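Local coordinates for FACT complex subunit SPT16 (Ashbya gossypii, PDB 6A8M), which probably serves, as the Spt16 subunit of the FACT complex, as a histone chaperone that destabilises and restores nucleosomes, represented here by its N-terminal domain, at residues F9-F12 with E13-L17; L115-F118 with E119-V122; D193-M196 with N197-S200; I261-G265 with P266-L270; Q325-I329 with N330-R334. One frame throughout, in Å; residues are numbered along the deposited sequence.

Interaction 1: F9-F12 with E13-L17; sequences FSTF and ENRLL
The guanidinium group of R15 carries the methyl CG2 of T11 over the centre of one face, with CG2 3.2 Å from R15 CZ, while the ring of F12 is met obliquely by L16 CD2, 3.8 Å from F12 CZ. Both are i to i+4 pairs on helix 9-22, the first helix of the Spt16 N-terminal lobe, and in each the two side chains run alongside one another in the same direction. T11 places its methyl anti to the backbone N (chi1 of -66° for OG1), which turns CG2 to the arginine and sends OG1 to D8. R15 runs extended from CG to NE past this methyl, and its far end is gripped by a salt bridge to D178 and a hydrogen bond from NH1 to W55 O. F12 and L16 face inward onto I102 of strand 101-106, with M92 of helix 79-95 beside the phenylalanine. Ordinary helical backbone bonds, such as L16 N to F12 O at 2.9 Å, underlie both pairs. E13, salt-bridged to K95 through OE2, is also linked back along the helix: a water donates to its OE1 and to F9 O, the latter at 3.0 Å.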
loop_
_atom_site.group_PDB
_atom_site.type_symbol
_atom_site.label_atom_id
_atom_site.label_comp_id
_atom_site.label_asym_id
_atom_site.label_seq_id
_atom_site.Cartn_x
_atom_site.Cartn_y
_atom_site.Cartn_z
ATOM N N PHE A 9 13.839 10.477 -14.463
ATOM C CA PHE A 9 13.372 11.848 -14.597
ATOM C C PHE A 9 12.216 12.020 -15.581
ATOM O O PHE A 9 11.523 13.037 -15.514
ATOM C CB PHE A 9 14.544 12.766 -14.963
ATOM C CG PHE A 9 15.051 13.543 -13.795
ATOM C CD1 PHE A 9 14.422 14.723 -13.423
ATOM C CD2 PHE A 9 16.097 13.064 -13.018
ATOM C CE1 PHE A 9 14.848 15.437 -12.312
ATOM C CE2 PHE A 9 16.534 13.774 -11.907
ATOM C CZ PHE A 9 15.907 14.959 -11.556
ATOM N N SER A 10 11.971 11.082 -16.496
ATOM C CA SER A 10 10.740 11.224 -17.270
ATOM C C SER A 10 9.540 10.928 -16.385
ATOM O O SER A 10 8.511 11.599 -16.467
ATOM C CB SER A 10 10.754 10.321 -18.507
ATOM O OG SER A 10 10.968 8.966 -18.166
ATOM N N THR A 11 9.690 9.954 -15.491
ATOM C CA THR A 11 8.660 9.640 -14.518
ATOM C C THR A 11 8.476 10.787 -13.524
ATOM O O THR A 11 7.342 11.178 -13.212
ATOM C CB THR A 11 9.050 8.339 -13.818
ATOM O OG1 THR A 11 9.006 7.257 -14.768
ATOM C CG2 THR A 11 8.135 8.054 -12.716
ATOM N N PHE A 12 9.585 11.344 -13.039
ATOM C CA PHE A 12 9.530 12.501 -12.142
ATOM C C PHE A 12 8.789 13.658 -12.791
ATOM O O PHE A 12 7.906 14.256 -12.177
ATOM C CB PHE A 12 10.945 12.930 -11.756
ATOM C CG PHE A 12 11.005 14.207 -10.968
ATOM C CD1 PHE A 12 10.818 14.200 -9.595
ATOM C CD2 PHE A 12 11.269 15.417 -11.595
ATOM C CE1 PHE A 12 10.874 15.386 -8.858
ATOM C CE2 PHE A 12 11.331 16.608 -10.871
ATOM C CZ PHE A 12 11.134 16.584 -9.493
ATOM N N GLU A 13 9.129 13.975 -14.049
ATOM C CA GLU A 13 8.486 15.085 -14.746
ATOM C C GLU A 13 6.984 14.858 -14.910
ATOM O O GLU A 13 6.171 15.732 -14.591
ATOM C CB GLU A 13 9.158 15.292 -16.111
ATOM C CG GLU A 13 8.539 16.421 -16.907
ATOM C CD GLU A 13 9.195 16.639 -18.257
ATOM O OE1 GLU A 13 10.429 16.459 -18.392
ATOM O OE2 GLU A 13 8.460 17.016 -19.187
ATOM N N ASN A 14 6.593 13.682 -15.405
ATOM C CA ASN A 14 5.176 13.425 -15.656
ATOM C C ASN A 14 4.362 13.465 -14.370
ATOM O O ASN A 14 3.247 14.000 -14.347
ATOM C CB ASN A 14 5.004 12.075 -16.348
ATOM C CG ASN A 14 5.449 12.110 -17.787
ATOM O OD1 ASN A 14 5.511 13.180 -18.403
ATOM N ND2 ASN A 14 5.767 10.947 -18.336
ATOM N N ARG A 15 4.915 12.932 -13.284
ATOM C CA ARG A 15 4.158 12.844 -12.038
ATOM C C ARG A 15 4.111 14.187 -11.322
ATOM O O ARG A 15 3.073 14.566 -10.767
ATOM C CB ARG A 15 4.758 11.748 -11.146
ATOM C CG ARG A 15 4.619 10.359 -11.790
ATOM C CD ARG A 15 5.156 9.233 -10.933
ATOM N NE ARG A 15 5.072 7.932 -11.618
ATOM C CZ ARG A 15 5.649 6.814 -11.185
ATOM N NH1 ARG A 15 6.373 6.821 -10.074
ATOM N NH2 ARG A 15 5.545 5.685 -11.897
ATOM N N LEU A 16 5.228 14.914 -11.328
ATOM C CA LEU A 16 5.238 16.258 -10.755
ATOM C C LEU A 16 4.304 17.189 -11.513
ATOM O O LEU A 16 3.563 17.961 -10.898
ATOM C CB LEU A 16 6.652 16.831 -10.742
ATOM C CG LEU A 16 6.732 18.224 -10.099
ATOM C CD1 LEU A 16 6.221 18.152 -8.654
ATOM C CD2 LEU A 16 8.154 18.771 -10.127
ATOM N N LEU A 17 4.305 17.117 -12.851
ATOM C CA LEU A 17 3.392 17.955 -13.623
ATOM C C LEU A 17 1.940 17.530 -13.421
ATOM O O LEU A 17 1.050 18.384 -13.348
ATOM C CB LEU A 17 3.765 17.928 -15.103
ATOM C CG LEU A 17 5.090 18.623 -15.430
ATOM C CD1 LEU A 17 5.294 18.658 -16.926
ATOM C CD2 LEU A 17 5.108 20.025 -14.852
HETATM O O HOH W 1 12.396 15.122 -17.481
#

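Interaction 2: L115-F118 with E119-V122; sequences LKLF and EDLV
L115 lays its isobutyl group against the carboxylate of E119, one turn on: CG sits 3.6 Å from E119 OE2, and both leucine methyls lie only slightly farther from the same oxygen. It is a contact of apolar carbon with a charged group, and the backbone bond from E119 N to L115 O, 2.9 Å, fixes its spacing. K116 comes next and makes the charged link. Its chain starts with CG anti to the backbone N (chi1 -175°), then bends at chi2 and again at chi4, which carries NZ round to D120. NZ meets OD1 at 2.7 Å on the syn lone pair of that oxygen, a salt bridge in the i to i+4 spacing that helices favour. On the way, K116 CD passes E119 OE1 at 3.6 Å, the two side chains crossing at about a right angle. An asparagine in place of D120 would probably leave the K116 ammonium without its charged mate and free to swing. These polar side chains belong to helix 113-128, which lies against the mixed sheet of the N-terminal lobe. L117 turns to that sheet, onto W105 and I76, and takes L121 N on its carbonyl O at 2.8 Å. F118 is buried and packs edge-to-face with F144 and W148, while its carbonyl O accepts V122 N at 2.9 Å.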
loop_
_atom_site.group_PDB
_atom_site.type_symbol
_atom_site.label_atom_id
_atom_site.label_comp_id
_atom_site.label_asym_id
_atom_site.label_seq_id
_atom_site.Cartn_x
_atom_site.Cartn_y
_atom_site.Cartn_z
ATOM N N LEU A 115 16.494 28.202 8.307
ATOM C CA LEU A 115 15.437 29.078 8.813
ATOM C C LEU A 115 15.080 30.166 7.798
ATOM O O LEU A 115 13.896 30.426 7.530
ATOM C CB LEU A 115 15.873 29.710 10.132
ATOM C CG LEU A 115 14.920 30.742 10.725
ATOM C CD1 LEU A 115 13.627 30.080 11.197
ATOM C CD2 LEU A 115 15.595 31.503 11.875
ATOM N N LYS A 116 16.094 30.786 7.202
ATOM C CA LYS A 116 15.843 31.844 6.236
ATOM C C LYS A 116 15.177 31.283 4.991
ATOM O O LYS A 116 14.270 31.913 4.435
ATOM C CB LYS A 116 17.147 32.552 5.877
ATOM C CG LYS A 116 16.988 33.766 4.945
ATOM C CD LYS A 116 16.079 34.828 5.542
ATOM C CE LYS A 116 16.092 36.123 4.727
ATOM N NZ LYS A 116 15.904 35.898 3.271
ATOM N N LEU A 117 15.613 30.097 4.547
ATOM C CA LEU A 117 14.954 29.446 3.420
ATOM C C LEU A 117 13.482 29.200 3.730
ATOM O O LEU A 117 12.606 29.465 2.898
ATOM C CB LEU A 117 15.663 28.128 3.064
ATOM C CG LEU A 117 17.092 28.219 2.511
ATOM C CD1 LEU A 117 17.635 26.841 2.125
ATOM C CD2 LEU A 117 17.149 29.167 1.323
ATOM N N PHE A 118 13.184 28.706 4.940
ATOM C CA PHE A 118 11.792 28.480 5.321
ATOM C C PHE A 118 11.007 29.784 5.316
ATOM O O PHE A 118 9.851 29.819 4.886
ATOM C CB PHE A 118 11.707 27.842 6.715
ATOM C CG PHE A 118 12.323 26.476 6.810
ATOM C CD1 PHE A 118 12.413 25.650 5.697
ATOM C CD2 PHE A 118 12.805 26.012 8.030
ATOM C CE1 PHE A 118 12.962 24.392 5.781
ATOM C CE2 PHE A 118 13.363 24.734 8.128
ATOM C CZ PHE A 118 13.440 23.925 7.004
ATOM N N GLU A 119 11.624 30.866 5.804
ATOM C CA GLU A 119 10.963 32.167 5.789
ATOM C C GLU A 119 10.727 32.637 4.357
ATOM O O GLU A 119 9.631 33.106 4.026
ATOM C CB GLU A 119 11.787 33.189 6.583
ATOM C CG GLU A 119 11.745 32.925 8.084
ATOM C CD GLU A 119 12.846 33.627 8.866
ATOM O OE1 GLU A 119 13.757 34.220 8.249
ATOM O OE2 GLU A 119 12.792 33.584 10.115
ATOM N N ASP A 120 11.754 32.522 3.500
ATOM C CA ASP A 120 11.600 32.786 2.064
ATOM C C ASP A 120 10.441 31.992 1.475
ATOM O O ASP A 120 9.625 32.526 0.714
ATOM C CB ASP A 120 12.871 32.413 1.304
ATOM C CG ASP A 120 14.049 33.277 1.646
ATOM O OD1 ASP A 120 13.871 34.287 2.362
ATOM O OD2 ASP A 120 15.161 32.918 1.185
ATOM N N LEU A 121 10.368 30.698 1.799
ATOM C CA LEU A 121 9.325 29.859 1.219
ATOM C C LEU A 121 7.940 30.295 1.690
ATOM O O LEU A 121 7.000 30.348 0.892
ATOM C CB LEU A 121 9.580 28.395 1.557
ATOM C CG LEU A 121 8.451 27.509 1.021
ATOM C CD1 LEU A 121 8.532 27.390 -0.501
ATOM C CD2 LEU A 121 8.450 26.194 1.689
ATOM N N VAL A 122 7.802 30.640 2.976
ATOM C CA VAL A 122 6.532 31.167 3.478
ATOM C C VAL A 122 6.101 32.414 2.701
ATOM O O VAL A 122 4.907 32.613 2.446
ATOM C CB VAL A 122 6.633 31.426 4.996
ATOM C CG1 VAL A 122 5.766 32.590 5.400
ATOM C CG2 VAL A 122 6.228 30.163 5.748
#

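Interaction 3: D193-M196 with N197-S200; sequences DKFM and NLLS
F195 and L198 share the same first torsion, each with CG anti to its own carbonyl carbon (chi1 -76° and -78°), and this lays the two side chains alongside each other, pointing the same way. L198 CD1 thereby comes to 3.9 Å from F195 CD1, approaching the ring obliquely at its CD1-CE1 side. M196 and L199 follow a different course: both place CG anti to the backbone N, and the methionine then bends at chi2 and chi3; its SD lies 4.4 Å from L199 CD2, a loose apolar contact. These pairs have i to i+3 spacing on helix 179-208, a long helix of the peptidase-like part, whose M24 family is known for the pita-bread fold. The helix lies against strands 285-295 and 298-308: F195 touches C291 and I293 and stacks edge-to-face with W256, while M196 reaches I302 and L199 touches A289. On the side carrying N197 the contact turns polar. K194 O accepts L198 N at 3.1 Å and also accepts a hydrogen bond from a water at 2.7 Å; that water accepts in turn from N197 ND2 at 3.1 Å, bridging the amide to the carbonyl three residues back. The ammonium of K194 goes elsewhere, to a salt bridge with E238. D193, whose carboxylate binds the backbone N atoms of N433 and Y434, lends its own O to N197 N at 3.0 Å.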
loop_
_atom_site.group_PDB
_atom_site.type_symbol
_atom_site.label_atom_id
_atom_site.label_comp_id
_atom_site.label_asym_id
_atom_site.label_seq_id
_atom_site.Cartn_x
_atom_site.Cartn_y
_atom_site.Cartn_z
ATOM N N ASP A 193 3.415 -14.620 -3.438
ATOM C CA ASP A 193 3.189 -16.028 -3.751
ATOM C C ASP A 193 4.270 -16.922 -3.149
ATOM O O ASP A 193 3.968 -17.966 -2.565
ATOM C CB ASP A 193 3.178 -16.250 -5.267
ATOM C CG ASP A 193 1.876 -15.856 -5.945
ATOM O OD1 ASP A 193 0.858 -15.615 -5.263
ATOM O OD2 ASP A 193 1.904 -15.813 -7.195
ATOM N N LYS A 194 5.545 -16.548 -3.325
ATOM C CA LYS A 194 6.634 -17.411 -2.866
ATOM C C LYS A 194 6.608 -17.572 -1.356
ATOM O O LYS A 194 6.869 -18.662 -0.838
ATOM C CB LYS A 194 7.988 -16.843 -3.273
ATOM C CG LYS A 194 8.230 -16.828 -4.757
ATOM C CD LYS A 194 8.157 -18.226 -5.305
ATOM C CE LYS A 194 8.936 -18.318 -6.571
ATOM N NZ LYS A 194 9.004 -19.740 -7.006
ATOM N N PHE A 195 6.356 -16.482 -0.642
ATOM C CA PHE A 195 6.317 -16.541 0.813
ATOM C C PHE A 195 5.062 -17.236 1.324
ATOM O O PHE A 195 5.123 -17.924 2.352
ATOM C CB PHE A 195 6.488 -15.130 1.385
ATOM C CG PHE A 195 7.911 -14.665 1.310
ATOM C CD1 PHE A 195 8.835 -15.129 2.234
ATOM C CD2 PHE A 195 8.346 -13.858 0.279
ATOM C CE1 PHE A 195 10.179 -14.769 2.147
ATOM C CE2 PHE A 195 9.678 -13.493 0.186
ATOM C CZ PHE A 195 10.593 -13.944 1.120
ATOM N N MET A 196 3.922 -17.100 0.631
ATOM C CA MET A 196 2.767 -17.910 1.025
ATOM C C MET A 196 3.068 -19.399 0.856
ATOM O O MET A 196 2.679 -20.222 1.703
ATOM C CB MET A 196 1.517 -17.504 0.228
ATOM C CG MET A 196 0.236 -18.237 0.671
ATOM S SD MET A 196 -0.151 -18.070 2.437
ATOM C CE MET A 196 -0.753 -16.388 2.489
ATOM N N ASN A 197 3.778 -19.766 -0.219
ATOM C CA ASN A 197 4.193 -21.157 -0.382
ATOM C C ASN A 197 5.057 -21.617 0.786
ATOM O O ASN A 197 4.869 -22.724 1.307
ATOM C CB ASN A 197 4.954 -21.358 -1.687
ATOM C CG ASN A 197 5.438 -22.798 -1.832
ATOM O OD1 ASN A 197 4.625 -23.708 -1.961
ATOM N ND2 ASN A 197 6.753 -23.015 -1.741
ATOM N N LEU A 198 6.038 -20.795 1.182
ATOM C CA LEU A 198 6.904 -21.148 2.305
ATOM C C LEU A 198 6.092 -21.276 3.572
ATOM O O LEU A 198 6.332 -22.171 4.389
ATOM C CB LEU A 198 7.974 -20.083 2.521
ATOM C CG LEU A 198 9.195 -20.013 1.631
ATOM C CD1 LEU A 198 10.015 -18.828 2.093
ATOM C CD2 LEU A 198 10.007 -21.307 1.710
ATOM N N LEU A 199 5.133 -20.369 3.746
ATOM C CA LEU A 199 4.277 -20.397 4.917
ATOM C C LEU A 199 3.488 -21.693 4.971
ATOM O O LEU A 199 3.393 -22.329 6.022
ATOM C CB LEU A 199 3.335 -19.201 4.893
ATOM C CG LEU A 199 2.566 -18.948 6.179
ATOM C CD1 LEU A 199 2.251 -17.458 6.242
ATOM C CD2 LEU A 199 1.277 -19.768 6.228
ATOM N N SER A 200 2.873 -22.074 3.855
ATOM C CA SER A 200 2.093 -23.307 3.861
ATOM C C SER A 200 2.964 -24.500 4.250
ATOM O O SER A 200 2.565 -25.323 5.078
ATOM C CB SER A 200 1.444 -23.537 2.499
ATOM O OG SER A 200 0.791 -24.805 2.475
HETATM O O HOH W 2 8.565 -20.468 -1.928
#

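Interaction 4: I261-G265 with P266-L270; sequences IIQSG and PKYDL
A cis-proline turn at G265-P266 ends strand 261-263 and folds the following loop back on it, so that Q263 and D269 meet. The amide of Q263 takes the role of a peptide group: OE1 accepts D269 N at 2.8 Å in a nearly straight bond (178°), from above its carbonyl plane, while NE2 donates to D269 O at 3.0 Å, in plane and on a lone pair. NE2 has a second acceptor in R275 O, so the flat amide is fixed in rotation. Inside the turn, G265 CA lies over one face of the Y268 ring, 3.9 Å from its centroid, a CH-pi contact offset to the rim; Q263 O comes to the edge, 3.4 Å from Y268 CE2. A beta carbon at G265 would be jammed against S264 O at these backbone angles (phi 92°) and would clash with Y268 OH. Y268 OH is hydrogen-bonded to C286 O. The strand pairs with strand 285-295, I262 packs on helix 215-224, and the returning loop rests on strands 285-295 and 412-424.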
loop_
_atom_site.group_PDB
_atom_site.type_symbol
_atom_site.label_atom_id
_atom_site.label_comp_id
_atom_site.label_asym_id
_atom_site.label_seq_id
_atom_site.Cartn_x
_atom_site.Cartn_y
_atom_site.Cartn_z
ATOM N N ILE A 261 0.758 -12.667 8.974
ATOM C CA ILE A 261 -0.287 -12.911 9.955
ATOM C C ILE A 261 -0.716 -14.365 9.832
ATOM O O ILE A 261 -1.120 -14.804 8.745
ATOM C CB ILE A 261 -1.500 -11.994 9.743
ATOM C CG1 ILE A 261 -1.099 -10.512 9.855
ATOM C CG2 ILE A 261 -2.605 -12.349 10.748
ATOM C CD1 ILE A 261 -2.167 -9.533 9.343
ATOM N N ILE A 262 -0.649 -15.100 10.936
ATOM C CA ILE A 262 -1.233 -16.428 11.063
ATOM C C ILE A 262 -2.198 -16.406 12.246
ATOM O O ILE A 262 -1.868 -15.872 13.313
ATOM C CB ILE A 262 -0.154 -17.511 11.251
ATOM C CG1 ILE A 262 0.779 -17.535 10.029
ATOM C CG2 ILE A 262 -0.757 -18.913 11.496
ATOM C CD1 ILE A 262 1.959 -18.477 10.227
ATOM N N GLN A 263 -3.403 -16.936 12.035
ATOM C CA GLN A 263 -4.404 -17.099 13.093
ATOM C C GLN A 263 -5.019 -18.477 12.915
ATOM O O GLN A 263 -5.757 -18.708 11.951
ATOM C CB GLN A 263 -5.486 -16.011 13.025
ATOM C CG GLN A 263 -4.947 -14.608 13.208
ATOM C CD GLN A 263 -6.014 -13.556 13.029
ATOM O OE1 GLN A 263 -7.164 -13.866 12.695
ATOM N NE2 GLN A 263 -5.642 -12.305 13.234
ATOM N N SER A 264 -4.727 -19.392 13.835
ATOM C CA SER A 264 -5.226 -20.753 13.715
ATOM C C SER A 264 -6.446 -21.030 14.591
ATOM O O SER A 264 -6.946 -22.159 14.571
ATOM C CB SER A 264 -4.121 -21.749 14.057
ATOM O OG SER A 264 -3.742 -21.580 15.405
ATOM N N GLY A 265 -6.936 -20.047 15.350
ATOM C CA GLY A 265 -8.083 -20.267 16.198
ATOM C C GLY A 265 -7.753 -20.705 17.616
ATOM O O GLY A 265 -6.599 -21.017 17.953
ATOM N N PRO A 266 -8.784 -20.766 18.490
ATOM C CA PRO A 266 -10.206 -20.613 18.152
ATOM C C PRO A 266 -10.688 -19.152 17.986
ATOM O O PRO A 266 -11.821 -18.935 17.530
ATOM C CB PRO A 266 -10.909 -21.281 19.340
ATOM C CG PRO A 266 -9.999 -20.971 20.518
ATOM C CD PRO A 266 -8.593 -21.124 19.911
ATOM N N LYS A 267 -9.873 -18.160 18.339
ATOM C CA LYS A 267 -10.249 -16.766 18.150
ATOM C C LYS A 267 -9.510 -16.174 16.957
ATOM O O LYS A 267 -8.284 -16.297 16.847
ATOM C CB LYS A 267 -9.968 -15.941 19.402
ATOM C CG LYS A 267 -10.629 -16.524 20.651
ATOM C CD LYS A 267 -12.148 -16.527 20.527
ATOM C CE LYS A 267 -12.797 -17.003 21.828
ATOM N NZ LYS A 267 -12.268 -16.217 22.995
ATOM N N TYR A 268 -10.255 -15.525 16.070
ATOM C CA TYR A 268 -9.687 -14.914 14.880
ATOM C C TYR A 268 -10.063 -13.440 14.833
ATOM O O TYR A 268 -11.060 -13.014 15.416
ATOM C CB TYR A 268 -10.172 -15.579 13.596
ATOM C CG TYR A 268 -10.123 -17.090 13.532
ATOM C CD1 TYR A 268 -11.105 -17.873 14.142
ATOM C CD2 TYR A 268 -9.133 -17.737 12.800
ATOM C CE1 TYR A 268 -11.070 -19.265 14.042
ATOM C CE2 TYR A 268 -9.091 -19.111 12.700
ATOM C CZ TYR A 268 -10.058 -19.877 13.311
ATOM O OH TYR A 268 -10.032 -21.251 13.179
ATOM N N ASP A 269 -9.263 -12.670 14.113
ATOM C CA ASP A 269 -9.423 -11.219 14.066
ATOM C C ASP A 269 -9.163 -10.788 12.628
ATOM O O ASP A 269 -8.046 -10.928 12.130
ATOM C CB ASP A 269 -8.473 -10.542 15.059
ATOM C CG ASP A 269 -8.663 -9.025 15.138
ATOM O OD1 ASP A 269 -9.496 -8.453 14.387
ATOM O OD2 ASP A 269 -7.967 -8.415 15.973
ATOM N N LEU A 270 -10.199 -10.302 11.952
ATOM C CA LEU A 270 -10.108 -9.877 10.558
ATOM C C LEU A 270 -10.076 -8.364 10.404
ATOM O O LEU A 270 -10.093 -7.862 9.269
ATOM C CB LEU A 270 -11.274 -10.447 9.754
ATOM C CG LEU A 270 -11.443 -11.957 9.900
ATOM C CD1 LEU A 270 -12.490 -12.519 8.943
ATOM C CD2 LEU A 270 -10.074 -12.627 9.724
HETATM O O HOH W 3 -5.956 -17.685 16.737
#

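Interaction 5: Q325-I329 with N330-R334; sequences QEEII and NNLLR
E327 reaches N331 and L332 with a single folded side chain. From CB the chain sets out with CG anti to the backbone N (chi1 163°), and CG passes L332 CD1 at 4.1 Å. A bend at chi2 then brings the carboxylate beside N331. Its OE1 lies 3.5 Å from N331 CB, and OE2 accepts a hydrogen bond from N331 ND2 at 2.9 Å. That bond is fairly straight (164°) and lies in the plane of the donor amide, yet it meets OE2 from above the carboxylate plane, the two flat groups being turned 52° apart. OE2 also rests on L332 CG at 3.9 Å, the leucine crossing obliquely. Replacing E327 with an alanine would probably leave the N331 amide without this acceptor and free to turn, and uncover one flank of L332. One residue earlier, E326 and N330 also meet through carboxylate and amide, crossing obliquely, but the refined separation is doubtfully short. I328 and L333 lie on the buried side, both against I342 of helix 339-353. A water joins I329 O to L333 O. The reach from E327 to L332 follows the backbone: L332 N bonds E327 O at 3.1 Å and L333 N bonds I328 O at 3.0 Å. These two i to i+5 hydrogen bonds mark the wide pi-type turn ending helix 312-332, before an inverse gamma turn centred on L333.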
loop_
_atom_site.group_PDB
_atom_site.type_symbol
_atom_site.label_atom_id
_atom_site.label_comp_id
_atom_site.label_asym_id
_atom_site.label_seq_id
_atom_site.Cartn_x
_atom_site.Cartn_y
_atom_site.Cartn_z
ATOM N N GLN A 325 -15.325 -14.598 -4.217
ATOM C CA GLN A 325 -14.187 -13.838 -4.726
ATOM C C GLN A 325 -14.245 -13.742 -6.242
ATOM O O GLN A 325 -13.999 -12.676 -6.818
ATOM C CB GLN A 325 -12.864 -14.481 -4.289
ATOM C CG GLN A 325 -11.677 -13.545 -4.578
ATOM C CD GLN A 325 -10.335 -14.244 -4.651
ATOM O OE1 GLN A 325 -10.185 -15.272 -5.328
ATOM N NE2 GLN A 325 -9.341 -13.669 -3.984
ATOM N N GLU A 326 -14.586 -14.846 -6.898
ATOM C CA GLU A 326 -14.707 -14.840 -8.351
ATOM C C GLU A 326 -15.775 -13.853 -8.810
ATOM O O GLU A 326 -15.572 -13.117 -9.783
ATOM C CB GLU A 326 -15.017 -16.255 -8.845
ATOM C CG GLU A 326 -15.285 -16.351 -10.340
ATOM C CD GLU A 326 -14.049 -16.091 -11.182
ATOM O OE1 GLU A 326 -12.930 -16.393 -10.720
ATOM O OE2 GLU A 326 -14.199 -15.576 -12.310
ATOM N N GLU A 327 -16.919 -13.822 -8.116
ATOM C CA GLU A 327 -17.964 -12.855 -8.443
ATOM C C GLU A 327 -17.442 -11.429 -8.329
ATOM O O GLU A 327 -17.722 -10.587 -9.187
ATOM C CB GLU A 327 -19.171 -13.081 -7.525
ATOM C CG GLU A 327 -20.188 -11.924 -7.445
ATOM C CD GLU A 327 -21.016 -11.717 -8.708
ATOM O OE1 GLU A 327 -20.895 -12.519 -9.653
ATOM O OE2 GLU A 327 -21.805 -10.743 -8.757
ATOM N N ILE A 328 -16.679 -11.138 -7.276
ATOM C CA ILE A 328 -16.117 -9.800 -7.118
ATOM C C ILE A 328 -15.117 -9.511 -8.233
ATOM O O ILE A 328 -15.209 -8.488 -8.920
ATOM C CB ILE A 328 -15.469 -9.655 -5.729
ATOM C CG1 ILE A 328 -16.534 -9.751 -4.656
ATOM C CG2 ILE A 328 -14.746 -8.326 -5.583
ATOM C CD1 ILE A 328 -15.936 -9.898 -3.293
ATOM N N ILE A 329 -14.168 -10.424 -8.452
ATOM C CA ILE A 329 -13.059 -10.127 -9.358
ATOM C C ILE A 329 -13.542 -10.032 -10.798
ATOM O O ILE A 329 -13.192 -9.095 -11.528
ATOM C CB ILE A 329 -11.945 -11.176 -9.211
ATOM C CG1 ILE A 329 -11.242 -11.010 -7.857
ATOM C CG2 ILE A 329 -10.974 -11.078 -10.406
ATOM C CD1 ILE A 329 -10.228 -12.110 -7.501
ATOM N N ASN A 330 -14.355 -10.984 -11.235
ATOM C CA ASN A 330 -14.658 -11.078 -12.652
ATOM C C ASN A 330 -16.046 -10.565 -13.016
ATOM O O ASN A 330 -16.377 -10.490 -14.207
ATOM C CB ASN A 330 -14.432 -12.523 -13.118
ATOM C CG ASN A 330 -12.932 -12.835 -13.279
ATOM O OD1 ASN A 330 -12.210 -12.089 -13.947
ATOM N ND2 ASN A 330 -12.456 -13.896 -12.635
ATOM N N ASN A 331 -16.845 -10.144 -12.038
ATOM C CA ASN A 331 -18.118 -9.524 -12.351
ATOM C C ASN A 331 -18.265 -8.106 -11.822
ATOM O O ASN A 331 -18.748 -7.245 -12.549
ATOM C CB ASN A 331 -19.261 -10.385 -11.819
ATOM C CG ASN A 331 -20.581 -9.993 -12.408
ATOM O OD1 ASN A 331 -20.672 -9.710 -13.604
ATOM N ND2 ASN A 331 -21.615 -9.946 -11.578
ATOM N N LEU A 332 -17.866 -7.827 -10.580
ATOM C CA LEU A 332 -18.165 -6.524 -9.985
ATOM C C LEU A 332 -17.058 -5.498 -10.174
ATOM O O LEU A 332 -17.328 -4.292 -10.134
ATOM C CB LEU A 332 -18.450 -6.694 -8.490
ATOM C CG LEU A 332 -19.650 -7.587 -8.195
ATOM C CD1 LEU A 332 -19.721 -7.929 -6.724
ATOM C CD2 LEU A 332 -20.933 -6.902 -8.651
ATOM N N LEU A 333 -15.815 -5.936 -10.350
ATOM C CA LEU A 333 -14.686 -5.023 -10.495
ATOM C C LEU A 333 -14.687 -4.449 -11.908
ATOM O O LEU A 333 -14.073 -4.993 -12.820
ATOM C CB LEU A 333 -13.390 -5.758 -10.200
ATOM C CG LEU A 333 -12.559 -5.419 -8.986
ATOM C CD1 LEU A 333 -11.188 -6.026 -9.164
ATOM C CD2 LEU A 333 -12.498 -3.900 -8.744
ATOM N N ARG A 334 -15.391 -3.334 -12.101
ATOM C CA ARG A 334 -15.602 -2.770 -13.422
ATOM C C ARG A 334 -15.254 -1.289 -13.425
ATOM O O ARG A 334 -15.470 -0.586 -12.438
ATOM C CB ARG A 334 -17.054 -2.964 -13.860
ATOM C CG ARG A 334 -17.498 -4.409 -13.788
HETATM O O HOH W 4 -14.839 -7.542 -13.501
#

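Overall arrangement
Read from the N terminus, the five contacts lie in series; each joins neighbouring residues, so none encloses a long loop and none nests in or crosses another. Interactions 1 and 2 belong to the N-terminal lobe, on two helices that pack against its mixed sheet, their centres about 26 Å apart. Interactions 3, 4 and 5 belong to the peptidase-like domain, and interaction 2 is about 51 Å from each, centre to centre. Helix 179-208 and strand 261-263 bring interactions 3 and 4 into touch, L199 CD1 packing on I262 CG1 at 4.1 Å. Interaction 5 touches neither, ending a helix that packs on the antiparallel sheet, whose strand 412-424 also meets the loop of interaction 4.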